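Local coordinates for protein putative dihydrodipicolinate synthase (Thermus thermophilus, PDB 2PCQ) that is of unknown function but belongs to the dihydrodipicolinate synthetase family and folds as a TIM barrel, four copies of which make up the assembly, at residues P5-P9 with F21-A25; L69-T73 with P96-Y100; L240-R246 with A261-W266. The contacts are given in a common frame with arbitrary orientation. Residue numbers count along the deposited sequence, not the author numbering.

Contact 1 (P5-P9 with F21-A25); sequences PIPTP and FRELA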
loop_
_atom_site.group_PDB
_atom_site.type_symbol
_atom_site.label_atom_id
_atom_site.label_comp_id
_atom_site.label_asym_id
_atom_site.label_seq_id
_atom_site.Cartn_x
_atom_site.Cartn_y
_atom_site.Cartn_z
ATOM N N PRO A 5 -26.684 8.979 -3.213
ATOM C CA PRO A 5 -25.848 9.701 -4.172
ATOM C C PRO A 5 -26.410 9.258 -5.526
ATOM O O PRO A 5 -26.035 8.206 -6.048
ATOM C CB PRO A 5 -24.451 9.142 -3.902
ATOM C CG PRO A 5 -24.735 7.725 -3.505
ATOM C CD PRO A 5 -25.936 7.876 -2.583
ATOM N N ILE A 6 -27.329 10.038 -6.085
ATOM C CA ILE A 6 -27.930 9.646 -7.351
ATOM C C ILE A 6 -26.960 9.654 -8.525
ATOM O O ILE A 6 -26.127 10.550 -8.663
ATOM C CB ILE A 6 -29.156 10.525 -7.715
ATOM C CG1 ILE A 6 -28.727 11.967 -7.984
ATOM C CG2 ILE A 6 -30.181 10.474 -6.586
ATOM C CD1 ILE A 6 -29.837 12.815 -8.578
ATOM N N PRO A 7 -27.047 8.631 -9.384
ATOM C CA PRO A 7 -26.153 8.575 -10.538
ATOM C C PRO A 7 -26.566 9.611 -11.571
ATOM O O PRO A 7 -27.681 10.133 -11.520
ATOM C CB PRO A 7 -26.328 7.143 -11.040
ATOM C CG PRO A 7 -27.746 6.839 -10.692
ATOM C CD PRO A 7 -27.878 7.416 -9.297
ATOM N N THR A 8 -25.654 9.933 -12.483
ATOM C CA THR A 8 -25.938 10.887 -13.545
ATOM C C THR A 8 -26.066 10.062 -14.820
ATOM O O THR A 8 -25.099 9.459 -15.282
ATOM C CB THR A 8 -24.804 11.913 -13.701
ATOM O OG1 THR A 8 -24.655 12.641 -12.475
ATOM C CG2 THR A 8 -25.126 12.891 -14.828
ATOM N N PRO A 9 -27.276 10.015 -15.396
ATOM C CA PRO A 9 -27.572 9.260 -16.616
ATOM C C PRO A 9 -26.901 9.720 -17.904
ATOM O O PRO A 9 -26.841 10.909 -18.193
ATOM C CB PRO A 9 -29.097 9.358 -16.729
ATOM C CG PRO A 9 -29.548 9.631 -15.321
ATOM C CD PRO A 9 -28.507 10.602 -14.841
ATOM N N PHE A 21 -32.086 12.410 -16.005
ATOM C CA PHE A 21 -31.526 12.883 -14.744
ATOM C C PHE A 21 -32.641 13.450 -13.863
ATOM O O PHE A 21 -32.756 13.109 -12.684
ATOM C CB PHE A 21 -30.468 13.958 -15.042
ATOM C CG PHE A 21 -29.511 14.234 -13.900
ATOM C CD1 PHE A 21 -29.311 13.303 -12.883
ATOM C CD2 PHE A 21 -28.751 15.406 -13.891
ATOM C CE1 PHE A 21 -28.370 13.535 -11.871
ATOM C CE2 PHE A 21 -27.808 15.647 -12.886
ATOM C CZ PHE A 21 -27.616 14.708 -11.878
ATOM N N ARG A 22 -33.472 14.305 -14.451
ATOM C CA ARG A 22 -34.576 14.931 -13.731
ATOM C C ARG A 22 -35.617 13.909 -13.272
ATOM O O ARG A 22 -36.100 13.968 -12.142
ATOM C CB ARG A 22 -35.232 15.994 -14.621
ATOM C CG ARG A 22 -36.401 16.713 -13.984
ATOM C CD ARG A 22 -36.889 17.875 -14.847
ATOM N NE ARG A 22 -37.136 17.485 -16.233
ATOM C CZ ARG A 22 -36.339 17.790 -17.255
ATOM N NH1 ARG A 22 -35.235 18.497 -17.052
ATOM N NH2 ARG A 22 -36.645 17.388 -18.481
ATOM N N GLU A 23 -35.954 12.966 -14.144
ATOM C CA GLU A 23 -36.940 11.948 -13.806
ATOM C C GLU A 23 -36.435 11.044 -12.688
ATOM O O GLU A 23 -37.189 10.663 -11.794
ATOM C CB GLU A 23 -37.269 11.096 -15.033
ATOM C CG GLU A 23 -38.438 10.149 -14.822
ATOM C CD GLU A 23 -38.679 9.241 -16.010
ATOM O OE1 GLU A 23 -38.660 9.742 -17.155
ATOM O OE2 GLU A 23 -38.896 8.027 -15.799
ATOM N N LEU A 24 -35.153 10.697 -12.748
ATOM C CA LEU A 24 -34.554 9.836 -11.739
ATOM C C LEU A 24 -34.602 10.502 -10.370
ATOM O O LEU A 24 -34.968 9.877 -9.378
ATOM C CB LEU A 24 -33.101 9.532 -12.106
ATOM C CG LEU A 24 -32.339 8.601 -11.168
ATOM C CD1 LEU A 24 -32.980 7.222 -11.191
ATOM C CD2 LEU A 24 -30.880 8.527 -11.598
ATOM N N ALA A 25 -34.229 11.777 -10.321
ATOM C CA ALA A 25 -34.225 12.518 -9.067
ATOM C C ALA A 25 -35.624 12.592 -8.462
ATOM O O ALA A 25 -35.792 12.441 -7.252
ATOM C CB ALA A 25 -33.672 13.926 -9.295
#
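Interlocking of an extended chain with a helix can rest largely on shape, and here 336 Å² is buried, mostly between apolar side chains. The two segments run in opposite senses, so that Pro9 lies beside Phe21 and Ile6 beside Ala25, with CA–CA separations of 5.7 Å (Pro9 CA to Phe21 CA) and 7.1 Å (Ile6 CA to Ala25 CA). From the helix, Phe21 and Leu24 project as two prongs, and the carbonyl of Pro7 drops into the notch between them: Pro7 O is 3.5 Å from Phe21 CE1 and 3.6 Å from Leu24 CD2. This is the first strand-helix pairing of the TIM barrel, where helix 18-28 covers the end of strand 2-6 and the loop that follows it within a beta-alpha-beta unit. Around the Phe21 ring the fit is close. Thr8 CG2 sits over one face in a CH-pi contact, 4.2 Å from the centroid of the Phe21 ring, while Thr8 OG1 turns to Gly42 O. Pro9 CD meets Phe21 CD1 at 3.4 Å. Ile6 reaches across to fill the shallow hollow left by the small Ala25, its CD1 lying 4.1 Å from Ala25 CB and 3.7 Å from Phe21 CE1. Leu24 CD2, for its part, nestles against two proline rings, 3.7 Å from Pro7 CG and 4.1 Å from Pro9 CG.

Contact 2 (L69-T73 with P96-Y100); sequences LMEET and PPRYY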
loop_
_atom_site.group_PDB
_atom_site.type_symbol
_atom_site.label_atom_id
_atom_site.label_comp_id
_atom_site.label_asym_id
_atom_site.label_seq_id
_atom_site.Cartn_x
_atom_site.Cartn_y
_atom_site.Cartn_z
ATOM N N LEU A 69 -18.485 18.505 -5.043
ATOM C CA LEU A 69 -17.572 19.363 -5.784
ATOM C C LEU A 69 -16.203 18.701 -5.774
ATOM O O LEU A 69 -15.529 18.634 -4.740
ATOM C CB LEU A 69 -17.502 20.762 -5.160
ATOM C CG LEU A 69 -16.792 21.826 -6.003
ATOM C CD1 LEU A 69 -17.251 23.204 -5.570
ATOM C CD2 LEU A 69 -15.290 21.686 -5.869
HETATM N N MSE A 70 -15.809 18.187 -6.932
HETATM C CA MSE A 70 -14.527 17.523 -7.057
HETATM C C MSE A 70 -13.683 18.179 -8.143
HETATM O O MSE A 70 -13.823 17.874 -9.329
HETATM C CB MSE A 70 -14.744 16.055 -7.377
HETATM C CG MSE A 70 -15.721 15.415 -6.428
HETATM SE SE MSE A 70 -15.889 13.544 -6.735
HETATM C CE MSE A 70 -17.477 13.246 -5.664
ATOM N N GLU A 71 -12.817 19.097 -7.720
ATOM C CA GLU A 71 -11.937 19.821 -8.628
ATOM C C GLU A 71 -10.511 19.733 -8.098
ATOM O O GLU A 71 -10.288 19.365 -6.941
ATOM C CB GLU A 71 -12.357 21.291 -8.742
ATOM C CG GLU A 71 -13.764 21.536 -9.280
ATOM C CD GLU A 71 -13.992 20.955 -10.666
ATOM O OE1 GLU A 71 -13.053 20.961 -11.490
ATOM O OE2 GLU A 71 -15.125 20.502 -10.938
ATOM N N GLU A 72 -9.553 20.083 -8.949
ATOM C CA GLU A 72 -8.142 20.030 -8.598
ATOM C C GLU A 72 -7.606 21.376 -8.127
ATOM O O GLU A 72 -6.598 21.424 -7.429
ATOM C CB GLU A 72 -7.318 19.573 -9.804
ATOM C CG GLU A 72 -7.749 18.249 -10.439
ATOM C CD GLU A 72 -7.207 17.021 -9.715
ATOM O OE1 GLU A 72 -6.461 17.179 -8.721
ATOM O OE2 GLU A 72 -7.529 15.892 -10.149
ATOM N N THR A 73 -8.269 22.466 -8.510
ATOM C CA THR A 73 -7.808 23.803 -8.137
ATOM C C THR A 73 -8.942 24.765 -7.793
ATOM O O THR A 73 -10.100 24.520 -8.118
ATOM C CB THR A 73 -7.000 24.446 -9.277
ATOM O OG1 THR A 73 -7.872 24.720 -10.385
ATOM C CG2 THR A 73 -5.891 23.514 -9.737
ATOM N N PRO A 96 -10.577 16.606 -1.595
ATOM C CA PRO A 96 -9.304 17.331 -1.682
ATOM C C PRO A 96 -8.731 17.239 -3.097
ATOM O O PRO A 96 -9.093 16.342 -3.860
ATOM C CB PRO A 96 -8.403 16.581 -0.694
ATOM C CG PRO A 96 -9.364 15.855 0.211
ATOM C CD PRO A 96 -10.446 15.421 -0.735
ATOM N N PRO A 97 -7.853 18.184 -3.478
ATOM C CA PRO A 97 -7.270 18.113 -4.823
ATOM C C PRO A 97 -6.574 16.744 -4.878
ATOM O O PRO A 97 -6.123 16.252 -3.846
ATOM C CB PRO A 97 -6.283 19.277 -4.826
ATOM C CG PRO A 97 -6.987 20.293 -3.970
ATOM C CD PRO A 97 -7.495 19.449 -2.811
ATOM N N ARG A 98 -6.468 16.144 -6.060
ATOM C CA ARG A 98 -5.882 14.803 -6.177
ATOM C C ARG A 98 -4.547 14.580 -6.884
ATOM O O ARG A 98 -3.593 14.069 -6.292
ATOM C CB ARG A 98 -6.887 13.872 -6.855
ATOM C CG ARG A 98 -8.125 13.548 -6.058
ATOM C CD ARG A 98 -9.258 13.280 -7.024
ATOM N NE ARG A 98 -9.871 14.533 -7.431
ATOM C CZ ARG A 98 -10.409 14.766 -8.622
ATOM N NH1 ARG A 98 -10.412 13.828 -9.560
ATOM N NH2 ARG A 98 -10.962 15.945 -8.858
ATOM N N TYR A 99 -4.508 14.923 -8.165
ATOM C CA TYR A 99 -3.337 14.692 -8.995
ATOM C C TYR A 99 -1.976 15.042 -8.385
ATOM O O TYR A 99 -1.065 14.216 -8.414
ATOM C CB TYR A 99 -3.511 15.405 -10.337
ATOM C CG TYR A 99 -2.668 14.813 -11.436
ATOM C CD1 TYR A 99 -3.122 13.728 -12.187
ATOM C CD2 TYR A 99 -1.402 15.324 -11.714
ATOM C CE1 TYR A 99 -2.330 13.166 -13.194
ATOM C CE2 TYR A 99 -0.602 14.770 -12.717
ATOM C CZ TYR A 99 -1.070 13.696 -13.449
ATOM O OH TYR A 99 -0.276 13.152 -14.432
ATOM N N TYR A 100 -1.829 16.249 -7.843
ATOM C CA TYR A 100 -0.551 16.659 -7.242
ATOM C C TYR A 100 -0.647 16.742 -5.721
ATOM O O TYR A 100 0.109 17.471 -5.080
ATOM C CB TYR A 100 -0.127 18.028 -7.786
ATOM C CG TYR A 100 0.035 18.073 -9.287
ATOM C CD1 TYR A 100 1.176 17.560 -9.905
ATOM C CD2 TYR A 100 -0.967 18.609 -10.093
ATOM C CE1 TYR A 100 1.307 17.580 -11.294
ATOM C CE2 TYR A 100 -0.849 18.631 -11.473
ATOM C CZ TYR A 100 0.287 18.118 -12.068
ATOM O OH TYR A 100 0.388 18.145 -13.436
HETATM O O HOH W 1 -11.805 16.785 -11.066
HETATM O O HOH W 2 -10.924 16.960 -5.813
HETATM O O HOH W 3 -4.074 18.538 -8.212
#
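A carboxylate can tie two loops together by receiving consecutive backbone amides, and Glu72 illustrates this well. Its OE1 accepts from Arg98 N at 2.9 Å and from Tyr99 N at 3.0 Å; the side chain, with chi1 and chi2 both m, folds back to reach them. The other oxygen, Glu72 OE2, lies over a face of the Arg98 guanidinium, 3.6 Å from Arg98 NH1, which makes the salt bridge one of charge alone, as no N-H points at it. Water extends the network. One molecule joins Arg98 NH2 (2.5 Å) to Met70 O (2.9 Å). A second takes a bond from Arg98 NE at 3.1 Å and lies 2.7 Å from both Glu71 O and Pro96 O, while a third links Glu72 OE1 (2.8 Å) to Tyr100 N (3.2 Å). Beyond these bonds the backbones come close, Glu72 CA and Pro97 CA being 4.3 Å apart, and Pro97 CB packs 3.4 Å from Glu72 O. Tyr99 CB adds an approach of 3.8 Å to Glu72 OE1. Thr73 then N-caps helix 74-87. A second subunit packs against the contact: Tyr100 OH bonds to Ser40 O of that subunit, Arg98 O receives Lys131 NZ of the same subunit, and Tyr99 packs on its Met70, modelled as selenomethionine. Such cross-linking of adjacent beta-alpha loops, those following strands 66-69 and 91-94, belongs to the C-terminal rim of a TIM barrel, at a subunit interface.

Contact 3 (L240-R246 with A261-W266); sequences LLKQALR and AESPLW. With GOL (glycerol), chain D.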
loop_
_atom_site.group_PDB
_atom_site.type_symbol
_atom_site.label_atom_id
_atom_site.label_comp_id
_atom_site.label_asym_id
_atom_site.label_seq_id
_atom_site.Cartn_x
_atom_site.Cartn_y
_atom_site.Cartn_z
ATOM N N LEU A 240 -22.731 -1.382 -11.595
ATOM C CA LEU A 240 -23.716 -2.227 -10.924
ATOM C C LEU A 240 -24.899 -1.404 -10.433
ATOM O O LEU A 240 -26.046 -1.834 -10.538
ATOM C CB LEU A 240 -23.082 -2.982 -9.747
ATOM C CG LEU A 240 -24.014 -3.950 -9.001
ATOM C CD1 LEU A 240 -24.622 -4.938 -9.990
ATOM C CD2 LEU A 240 -23.243 -4.689 -7.907
ATOM N N LEU A 241 -24.619 -0.216 -9.904
ATOM C CA LEU A 241 -25.673 0.665 -9.408
ATOM C C LEU A 241 -26.649 1.041 -10.519
ATOM O O LEU A 241 -27.864 0.946 -10.349
ATOM C CB LEU A 241 -25.064 1.944 -8.818
ATOM C CG LEU A 241 -26.065 3.023 -8.392
ATOM C CD1 LEU A 241 -27.012 2.450 -7.344
ATOM C CD2 LEU A 241 -25.322 4.240 -7.850
ATOM N N LYS A 242 -26.118 1.471 -11.658
ATOM C CA LYS A 242 -26.967 1.862 -12.772
ATOM C C LYS A 242 -27.738 0.686 -13.359
ATOM O O LYS A 242 -28.914 0.818 -13.694
ATOM C CB LYS A 242 -26.136 2.554 -13.856
ATOM C CG LYS A 242 -25.751 3.985 -13.492
ATOM C CD LYS A 242 -25.123 4.718 -14.670
ATOM C CE LYS A 242 -25.039 6.208 -14.394
ATOM N NZ LYS A 242 -24.487 6.960 -15.553
ATOM N N GLN A 243 -27.084 -0.465 -13.477
ATOM C CA GLN A 243 -27.755 -1.636 -14.020
ATOM C C GLN A 243 -28.912 -2.050 -13.111
ATOM O O GLN A 243 -29.964 -2.479 -13.587
ATOM C CB GLN A 243 -26.768 -2.794 -14.186
ATOM C CG GLN A 243 -27.421 -4.084 -14.678
ATOM C CD GLN A 243 -26.408 -5.122 -15.117
ATOM O OE1 GLN A 243 -25.307 -5.202 -14.571
ATOM N NE2 GLN A 243 -26.783 -5.935 -16.099
ATOM N N ALA A 244 -28.720 -1.906 -11.803
ATOM C CA ALA A 244 -29.755 -2.256 -10.832
ATOM C C ALA A 244 -30.937 -1.302 -10.967
ATOM O O ALA A 244 -32.095 -1.723 -10.966
ATOM C CB ALA A 244 -29.193 -2.189 -9.419
ATOM N N LEU A 245 -30.649 -0.011 -11.079
ATOM C CA LEU A 245 -31.715 0.965 -11.222
ATOM C C LEU A 245 -32.476 0.739 -12.525
ATOM O O LEU A 245 -33.702 0.818 -12.539
ATOM C CB LEU A 245 -31.151 2.387 -11.161
ATOM C CG LEU A 245 -30.734 2.826 -9.754
ATOM C CD1 LEU A 245 -29.897 4.092 -9.826
ATOM C CD2 LEU A 245 -31.977 3.048 -8.902
ATOM N N ARG A 246 -31.761 0.453 -13.613
ATOM C CA ARG A 246 -32.429 0.202 -14.891
ATOM C C ARG A 246 -33.316 -1.031 -14.747
ATOM O O ARG A 246 -34.443 -1.059 -15.236
ATOM C CB ARG A 246 -31.420 -0.029 -16.025
ATOM C CG ARG A 246 -30.570 1.193 -16.398
ATOM C CD ARG A 246 -29.969 1.050 -17.800
ATOM N NE ARG A 246 -29.174 -0.166 -17.953
ATOM C CZ ARG A 246 -27.945 -0.330 -17.471
ATOM N NH1 ARG A 246 -27.352 0.653 -16.800
ATOM N NH2 ARG A 246 -27.309 -1.478 -17.655
ATOM N N ALA A 261 -21.426 -1.135 -19.752
ATOM C CA ALA A 261 -22.862 -0.917 -19.617
ATOM C C ALA A 261 -23.462 -1.884 -18.599
ATOM O O ALA A 261 -24.486 -1.596 -17.976
ATOM C CB ALA A 261 -23.542 -1.097 -20.970
ATOM N N GLU A 262 -22.817 -3.033 -18.437
ATOM C CA GLU A 262 -23.277 -4.042 -17.497
ATOM C C GLU A 262 -22.152 -4.479 -16.565
ATOM O O GLU A 262 -20.982 -4.492 -16.951
ATOM C CB GLU A 262 -23.841 -5.239 -18.265
ATOM C CG GLU A 262 -25.205 -4.960 -18.883
ATOM C CD GLU A 262 -25.701 -6.085 -19.777
ATOM O OE1 GLU A 262 -25.385 -7.261 -19.500
ATOM O OE2 GLU A 262 -26.424 -5.789 -20.750
ATOM N N SER A 263 -22.514 -4.827 -15.334
ATOM C CA SER A 263 -21.545 -5.254 -14.329
ATOM C C SER A 263 -21.314 -6.763 -14.301
ATOM O O SER A 263 -22.251 -7.549 -14.447
ATOM C CB SER A 263 -22.004 -4.800 -12.940
ATOM O OG SER A 263 -21.223 -5.403 -11.920
ATOM N N PRO A 264 -20.054 -7.185 -14.104
ATOM C CA PRO A 264 -19.694 -8.607 -14.046
ATOM C C PRO A 264 -20.314 -9.270 -12.810
ATOM O O PRO A 264 -20.332 -10.494 -12.688
ATOM C CB PRO A 264 -18.165 -8.578 -13.957
ATOM C CG PRO A 264 -17.799 -7.290 -14.625
ATOM C CD PRO A 264 -18.843 -6.342 -14.100
ATOM N N LEU A 265 -20.812 -8.454 -11.888
ATOM C CA LEU A 265 -21.416 -8.973 -10.664
ATOM C C LEU A 265 -22.934 -9.074 -10.736
ATOM O O LEU A 265 -23.575 -9.443 -9.755
ATOM C CB LEU A 265 -21.033 -8.089 -9.476
ATOM C CG LEU A 265 -19.564 -8.136 -9.049
ATOM C CD1 LEU A 265 -19.299 -7.078 -7.999
ATOM C CD2 LEU A 265 -19.237 -9.520 -8.505
ATOM N N TRP A 266 -23.510 -8.763 -11.892
ATOM C CA TRP A 266 -24.963 -8.800 -12.020
ATOM C C TRP A 266 -25.596 -10.127 -11.625
ATOM O O TRP A 266 -26.587 -10.150 -10.899
ATOM C CB TRP A 266 -25.398 -8.444 -13.442
ATOM C CG TRP A 266 -26.890 -8.341 -13.559
ATOM C CD1 TRP A 266 -27.709 -9.105 -14.345
ATOM C CD2 TRP A 266 -27.745 -7.441 -12.843
ATOM N NE1 TRP A 266 -29.021 -8.734 -14.160
ATOM C CE2 TRP A 266 -29.071 -7.716 -13.247
ATOM C CE3 TRP A 266 -27.517 -6.426 -11.902
ATOM C CZ2 TRP A 266 -30.170 -7.011 -12.738
ATOM C CZ3 TRP A 266 -28.610 -5.726 -11.396
ATOM C CH2 TRP A 266 -29.920 -6.022 -11.817
HETATM C C1 GOL D . -29.778 -3.958 -20.016
HETATM O O1 GOL D . -28.474 -3.525 -19.763
HETATM C C2 GOL D . -30.603 -2.861 -20.661
HETATM O O2 GOL D . -30.122 -1.599 -20.279
HETATM C C3 GOL D . -30.543 -3.057 -22.171
HETATM O O3 GOL D . -31.468 -2.234 -22.839
HETATM O O HOH W 4 -25.345 -8.422 -17.127
HETATM O O HOH W 5 -24.670 0.073 -15.822
#
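A helix meets an irregular segment here: 240-246 is regular alpha helix, while 261-266 is irregular, extended at Glu262 and Ser263 before a type I turn from Ser263 to Trp266, closed by Trp266 N to Ser263 O at 3.1 Å. Ser263 OG accepts from Leu265 N (3.1 Å), a capping bond at the entry to the next helix. Across the segments, Gln243 OE1 accepts a hydrogen bond from Ser263 N (2.9 Å), and Gln243 CG lies over the six-membered ring of Trp266 in a CH-pi contact, 3.8 Å from its centroid. Arg246 NH2 donates to Ala261 O (2.8 Å), while its NH1 also serves Gly253 O. A glycerol, probably from the crystallisation liquor, bridges Arg246 NE (2.9 Å to O2) and Glu262 OE2 (3.2 Å to O1). Leu240 CD1 touches Trp266 CE3 at 3.8 Å. The contact thus folds the chain back on the end of helix 216-247 and launches helix 266-278, whose Phe269 packs on Leu240 and Ala244.

In the fold
The three contacts differ in place and in chemistry. Contact 1 lies deepest, its centre about 13 Å from the centre of the chain, and relies on apolar fit. Contact 2, its centre about 17 Å from the centre of the chain, is also buried, but partly by a second subunit, and relies on charge, amides and water. Contact 3 is partly exposed and mixes both styles. Each joins different elements: strand 2-6 with its helix, two barrel loops, and helix 216-247 with the loop leading into helix 266-278. Contacts 1 and 3 nevertheless meet, since Lys242 NZ lies 2.6 Å from Thr8 O, a probable hydrogen bond, and Leu245 CD1 packs 3.6 Å from Pro7 CG. Contact 2 touches neither.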